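Local coordinates for protein myosin-17 (Arabidopsis thaliana, PDB 7KFL) that probably recognises and binds cargo through this globular tail of a plant class XI myosin, an actin-based motor, at residues T63-P68 with A75-N80; K220-Y225 with Q245-I250. All coordinates share one frame; numbering follows the deposited sequence.

Interaction 1: residues T63-P68 with A75-N80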
loop_
_atom_site.group_PDB
_atom_site.type_symbol
_atom_site.label_atom_id
_atom_site.label_comp_id
_atom_site.label_asym_id
_atom_site.label_seq_id
_atom_site.Cartn_x
_atom_site.Cartn_y
_atom_site.Cartn_z
ATOM N N THR A 63 16.922 7.914 -12.360
ATOM C CA THR A 63 18.290 7.369 -12.130
ATOM C C THR A 63 18.505 7.101 -10.634
ATOM O O THR A 63 19.310 6.204 -10.309
ATOM C CB THR A 63 19.374 8.310 -12.672
ATOM O OG1 THR A 63 18.907 8.915 -13.877
ATOM C CG2 THR A 63 20.679 7.594 -12.942
ATOM N N ALA A 64 17.816 7.845 -9.765
ATOM C CA ALA A 64 17.957 7.781 -8.291
ATOM C C ALA A 64 17.279 6.520 -7.738
ATOM O O ALA A 64 17.891 5.865 -6.875
ATOM C CB ALA A 64 17.390 9.031 -7.661
ATOM N N ILE A 65 16.066 6.194 -8.203
ATOM C CA ILE A 65 15.213 5.114 -7.618
ATOM C C ILE A 65 15.606 3.747 -8.196
ATOM O O ILE A 65 15.344 2.740 -7.515
ATOM C CB ILE A 65 13.708 5.401 -7.813
ATOM C CG1 ILE A 65 13.266 5.254 -9.274
ATOM C CG2 ILE A 65 13.347 6.759 -7.228
ATOM C CD1 ILE A 65 11.795 5.521 -9.510
ATOM N N GLU A 66 16.208 3.706 -9.390
ATOM C CA GLU A 66 16.471 2.446 -10.140
ATOM C C GLU A 66 17.855 1.899 -9.752
ATOM O O GLU A 66 18.651 1.588 -10.658
ATOM C CB GLU A 66 16.312 2.698 -11.644
ATOM C CG GLU A 66 15.699 1.527 -12.398
ATOM C CD GLU A 66 14.308 1.116 -11.934
ATOM O OE1 GLU A 66 14.153 -0.043 -11.494
ATOM O OE2 GLU A 66 13.378 1.952 -12.018
ATOM N N VAL A 67 18.105 1.757 -8.446
ATOM C CA VAL A 67 19.367 1.214 -7.855
ATOM C C VAL A 67 18.994 0.139 -6.834
ATOM O O VAL A 67 17.856 0.097 -6.369
ATOM C CB VAL A 67 20.226 2.330 -7.220
ATOM C CG1 VAL A 67 20.913 3.180 -8.277
ATOM C CG2 VAL A 67 19.427 3.203 -6.264
ATOM N N PRO A 68 19.925 -0.766 -6.452
ATOM C CA PRO A 68 19.621 -1.820 -5.482
ATOM C C PRO A 68 19.488 -1.272 -4.053
ATOM O O PRO A 68 20.266 -0.408 -3.685
ATOM C CB PRO A 68 20.831 -2.757 -5.594
ATOM C CG PRO A 68 21.963 -1.828 -5.975
ATOM C CD PRO A 68 21.325 -0.822 -6.912
ATOM N N ALA A 75 11.387 6.498 -0.618
ATOM C CA ALA A 75 10.638 7.227 0.435
ATOM C C ALA A 75 10.885 8.733 0.281
ATOM O O ALA A 75 9.916 9.516 0.410
ATOM C CB ALA A 75 11.050 6.731 1.800
ATOM N N TYR A 76 12.137 9.107 -0.007
ATOM C CA TYR A 76 12.593 10.503 -0.237
ATOM C C TYR A 76 11.835 11.103 -1.425
ATOM O O TYR A 76 11.240 12.189 -1.279
ATOM C CB TYR A 76 14.104 10.548 -0.479
ATOM C CG TYR A 76 14.658 11.936 -0.676
ATOM C CD1 TYR A 76 14.793 12.809 0.394
ATOM C CD2 TYR A 76 15.040 12.387 -1.930
ATOM C CE1 TYR A 76 15.295 14.090 0.224
ATOM C CE2 TYR A 76 15.543 13.665 -2.117
ATOM C CZ TYR A 76 15.671 14.521 -1.037
ATOM O OH TYR A 76 16.164 15.781 -1.213
ATOM N N TRP A 77 11.849 10.403 -2.564
ATOM C CA TRP A 77 11.282 10.894 -3.851
ATOM C C TRP A 77 9.757 10.746 -3.876
ATOM O O TRP A 77 9.126 11.444 -4.689
ATOM C CB TRP A 77 11.956 10.209 -5.047
ATOM C CG TRP A 77 13.254 10.857 -5.409
ATOM C CD1 TRP A 77 14.490 10.283 -5.444
ATOM C CD2 TRP A 77 13.445 12.242 -5.745
ATOM N NE1 TRP A 77 15.435 11.208 -5.802
ATOM C CE2 TRP A 77 14.824 12.419 -5.991
ATOM C CE3 TRP A 77 12.589 13.342 -5.871
ATOM C CZ2 TRP A 77 15.357 13.654 -6.355
ATOM C CZ3 TRP A 77 13.117 14.561 -6.236
ATOM C CH2 TRP A 77 14.482 14.712 -6.474
ATOM N N LEU A 78 9.180 9.897 -3.023
ATOM C CA LEU A 78 7.708 9.854 -2.820
ATOM C C LEU A 78 7.258 11.176 -2.190
ATOM O O LEU A 78 6.348 11.820 -2.748
ATOM C CB LEU A 78 7.324 8.669 -1.928
ATOM C CG LEU A 78 5.825 8.538 -1.659
ATOM C CD1 LEU A 78 5.129 7.854 -2.823
ATOM C CD2 LEU A 78 5.563 7.792 -0.362
ATOM N N SER A 79 7.884 11.561 -1.073
ATOM C CA SER A 79 7.566 12.790 -0.297
ATOM C C SER A 79 7.762 14.035 -1.172
ATOM O O SER A 79 6.907 14.939 -1.105
ATOM C CB SER A 79 8.390 12.868 0.956
ATOM O OG SER A 79 7.883 13.870 1.827
ATOM N N ASN A 80 8.832 14.066 -1.974
ATOM C CA ASN A 80 9.188 15.211 -2.856
ATOM C C ASN A 80 8.220 15.291 -4.041
ATOM O O ASN A 80 7.723 16.401 -4.319
ATOM C CB ASN A 80 10.639 15.131 -3.336
ATOM C CG ASN A 80 11.592 15.819 -2.384
ATOM O OD1 ASN A 80 11.663 17.046 -2.359
ATOM N ND2 ASN A 80 12.308 15.047 -1.582
#

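Interaction 2: residues K220-Y225 with Q245-I250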
loop_
_atom_site.group_PDB
_atom_site.type_symbol
_atom_site.label_atom_id
_atom_site.label_comp_id
_atom_site.label_asym_id
_atom_site.label_seq_id
_atom_site.Cartn_x
_atom_site.Cartn_y
_atom_site.Cartn_z
ATOM N N LYS A 220 7.606 -5.970 12.724
ATOM C CA LYS A 220 8.886 -5.208 12.675
ATOM C C LYS A 220 9.054 -4.581 11.286
ATOM O O LYS A 220 9.341 -3.367 11.217
ATOM C CB LYS A 220 10.080 -6.104 13.020
ATOM C CG LYS A 220 10.362 -6.250 14.511
ATOM C CD LYS A 220 11.603 -7.059 14.827
ATOM C CE LYS A 220 11.436 -8.537 14.545
ATOM N NZ LYS A 220 12.521 -9.337 15.160
ATOM N N SER A 221 8.881 -5.382 10.230
ATOM C CA SER A 221 8.979 -4.951 8.810
ATOM C C SER A 221 7.953 -3.845 8.527
ATOM O O SER A 221 8.324 -2.871 7.857
ATOM C CB SER A 221 8.821 -6.117 7.866
ATOM O OG SER A 221 9.934 -6.997 7.959
ATOM N N LEU A 222 6.723 -3.979 9.032
ATOM C CA LEU A 222 5.670 -2.936 8.889
ATOM C C LEU A 222 6.177 -1.624 9.498
ATOM O O LEU A 222 6.060 -0.587 8.825
ATOM C CB LEU A 222 4.374 -3.392 9.570
ATOM C CG LEU A 222 3.638 -4.564 8.920
ATOM C CD1 LEU A 222 2.376 -4.902 9.698
ATOM C CD2 LEU A 222 3.291 -4.269 7.468
ATOM N N ASN A 223 6.738 -1.683 10.712
ATOM C CA ASN A 223 7.207 -0.506 11.498
ATOM C C ASN A 223 8.413 0.146 10.808
ATOM O O ASN A 223 8.481 1.390 10.815
ATOM C CB ASN A 223 7.545 -0.877 12.948
ATOM C CG ASN A 223 6.353 -0.832 13.881
ATOM O OD1 ASN A 223 5.380 -0.127 13.627
ATOM N ND2 ASN A 223 6.426 -1.565 14.980
ATOM N N SER A 224 9.332 -0.650 10.252
ATOM C CA SER A 224 10.513 -0.163 9.489
ATOM C C SER A 224 10.049 0.802 8.393
ATOM O O SER A 224 10.530 1.954 8.368
ATOM C CB SER A 224 11.299 -1.299 8.897
ATOM O OG SER A 224 11.684 -2.221 9.901
ATOM N N TYR A 225 9.133 0.344 7.534
ATOM C CA TYR A 225 8.610 1.103 6.369
ATOM C C TYR A 225 7.798 2.300 6.874
ATOM O O TYR A 225 7.933 3.391 6.292
ATOM C CB TYR A 225 7.825 0.186 5.427
ATOM C CG TYR A 225 8.693 -0.718 4.586
ATOM C CD1 TYR A 225 9.351 -1.798 5.150
ATOM C CD2 TYR A 225 8.877 -0.490 3.232
ATOM C CE1 TYR A 225 10.155 -2.635 4.394
ATOM C CE2 TYR A 225 9.680 -1.315 2.460
ATOM C CZ TYR A 225 10.322 -2.396 3.044
ATOM O OH TYR A 225 11.118 -3.222 2.306
ATOM N N GLN A 245 -3.374 -1.437 1.402
ATOM C CA GLN A 245 -3.106 -2.328 0.238
ATOM C C GLN A 245 -2.250 -3.526 0.677
ATOM O O GLN A 245 -2.403 -4.603 0.074
ATOM C CB GLN A 245 -2.437 -1.551 -0.899
ATOM C CG GLN A 245 -3.376 -0.578 -1.600
ATOM C CD GLN A 245 -2.929 -0.227 -3.000
ATOM O OE1 GLN A 245 -1.736 -0.155 -3.297
ATOM N NE2 GLN A 245 -3.892 0.004 -3.878
ATOM N N ILE A 246 -1.385 -3.351 1.681
ATOM C CA ILE A 246 -0.474 -4.419 2.197
ATOM C C ILE A 246 -1.270 -5.393 3.077
ATOM O O ILE A 246 -1.007 -6.607 2.987
ATOM C CB ILE A 246 0.726 -3.800 2.942
ATOM C CG1 ILE A 246 1.697 -3.128 1.968
ATOM C CG2 ILE A 246 1.432 -4.833 3.809
ATOM C CD1 ILE A 246 2.578 -4.096 1.210
ATOM N N PHE A 247 -2.186 -4.889 3.909
ATOM C CA PHE A 247 -3.060 -5.721 4.779
ATOM C C PHE A 247 -4.033 -6.512 3.896
ATOM O O PHE A 247 -4.336 -7.677 4.235
ATOM C CB PHE A 247 -3.760 -4.870 5.843
ATOM C CG PHE A 247 -2.993 -4.757 7.137
ATOM C CD1 PHE A 247 -1.717 -4.213 7.160
ATOM C CD2 PHE A 247 -3.539 -5.201 8.333
ATOM C CE1 PHE A 247 -1.009 -4.111 8.349
ATOM C CE2 PHE A 247 -2.831 -5.098 9.521
ATOM C CZ PHE A 247 -1.566 -4.554 9.527
ATOM N N SER A 248 -4.486 -5.907 2.794
ATOM C CA SER A 248 -5.206 -6.583 1.680
ATOM C C SER A 248 -4.424 -7.834 1.253
ATOM O O SER A 248 -5.022 -8.923 1.227
ATOM C CB SER A 248 -5.431 -5.641 0.520
ATOM O OG SER A 248 -5.293 -6.310 -0.724
ATOM N N PHE A 249 -3.130 -7.678 0.959
ATOM C CA PHE A 249 -2.200 -8.770 0.559
ATOM C C PHE A 249 -2.146 -9.842 1.658
ATOM O O PHE A 249 -2.249 -11.041 1.332
ATOM C CB PHE A 249 -0.818 -8.191 0.242
ATOM C CG PHE A 249 0.288 -9.204 0.102
ATOM C CD1 PHE A 249 0.420 -9.955 -1.057
ATOM C CD2 PHE A 249 1.208 -9.393 1.120
ATOM C CE1 PHE A 249 1.444 -10.880 -1.189
ATOM C CE2 PHE A 249 2.232 -10.321 0.987
ATOM C CZ PHE A 249 2.349 -11.061 -0.168
ATOM N N ILE A 250 -1.987 -9.430 2.918
ATOM C CA ILE A 250 -1.912 -10.350 4.095
ATOM C C ILE A 250 -3.222 -11.140 4.181
ATOM O O ILE A 250 -3.161 -12.380 4.301
ATOM C CB ILE A 250 -1.609 -9.574 5.394
ATOM C CG1 ILE A 250 -0.142 -9.140 5.448
ATOM C CG2 ILE A 250 -1.998 -10.386 6.623
ATOM C CD1 ILE A 250 0.151 -8.077 6.482
#

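Interaction 1: residues T63-P68 with A75-N80
The indole of Trp77 meets Ala64 and Ile65 at its pyrrole end, where both methyls come in at a slant. Ala64 CB lies 3.5 Å from Trp77 NE1, and Ile65 CG2 is 4.1 Å from Trp77 CD1. On one face of the indole, set toward its rim, rests Tyr76, whose CD2 stands 3.9 Å above the plane of the Trp77 ring. The Tyr76 ring in turn carries the Asn80 amide, with ND2 3.4 Å above the ring plane and over its centre. That same ND2 gives a hydrogen bond to Tyr76 O at 3.1 Å, arriving well above the carbonyl plane. Tyr76 O also accepts the helical bond from Asn80 N, so two donors grip it.

Trp77 has CG anti to its carbonyl carbon (chi1 -82°), which sends the indole across to the end of helix 53-65. There a small residue suits the closest point: Ala64 lets the ring approach its methyl, while the branched Ile65 offers CG2 and crosses the indole at about a right angle. Just beyond, the chain leaves helical geometry at Glu66, the centre of an inverse gamma turn, before helix 71-89 begins. Ile166 of helix 150-186 touches both Ile65 and Trp77, adding a third helix to the packing.

No hydrogen bond joins the two segments. Two methyls are set obliquely against the CD1-NE1 side of the indole, and since a methyl cannot accept the indole N-H, even the close approach to NE1 is van der Waals contact.

Interaction 2: residues K220-Y225 with Q245-I250
Leu222 is the residue of 220-225 that reaches the facing helix, its two methyls divided between Phe247 and Ile246. Before it, Lys220 uses its carbonyl O to accept from both Ser224 N and Ser224 OG, the hydroxyl bond being 2.9 Å long from OG to Lys220 O. Ser221 turns to another neighbour, hydrogen-bonding through OG to Glu177 of helix 150-186.

At Leu222, CG lies anti to the carbonyl carbon (chi1 -68°) and the fork opens toward helix 236-260. CD1 meets the Phe247 ring obliquely, 3.7 Å from CE1 and 4.0 Å from CZ. The other branch, CD2, approaches Ile246 CG2 at 4.1 Å, the two aliphatic chains running past each other in opposite directions. A forked leucine suits this place because it can serve an aromatic and a branched neighbour together. Trp283 of helix 267-287 packs on Leu222 and meets the Phe247 ring, with the ring planes at about 30°.

Farther on, Tyr225 OH hydrogen-bonds with Glu177 and Asn71. Helices 205-231 and 236-260 follow one another and the segments run roughly antiparallel, so Leu222 packs between the two arms of a helical hairpin by nonpolar contact, with no hydrogen bond across the pair.

How the interactions relate
Interaction 1 precedes interaction 2 along the chain. Their centres lie 19 Å apart, and their nearest atoms, about 6 Å apart, do not touch. They use different helix pairs: 53-65 with 71-89, and 205-231 with 236-260. The long helix 150-186 links them, since its side chains pack against both, Ile166 at interaction 1 and Ile178 at interaction 2. Asn71, at the start of helix 71-89, also hydrogen-bonds to Tyr225 OH. The two interactions are buried, mainly apolar contacts between helices successive in the chain, joining parts of the helical cargo-binding domain; 245-250 belongs to the DIL domain.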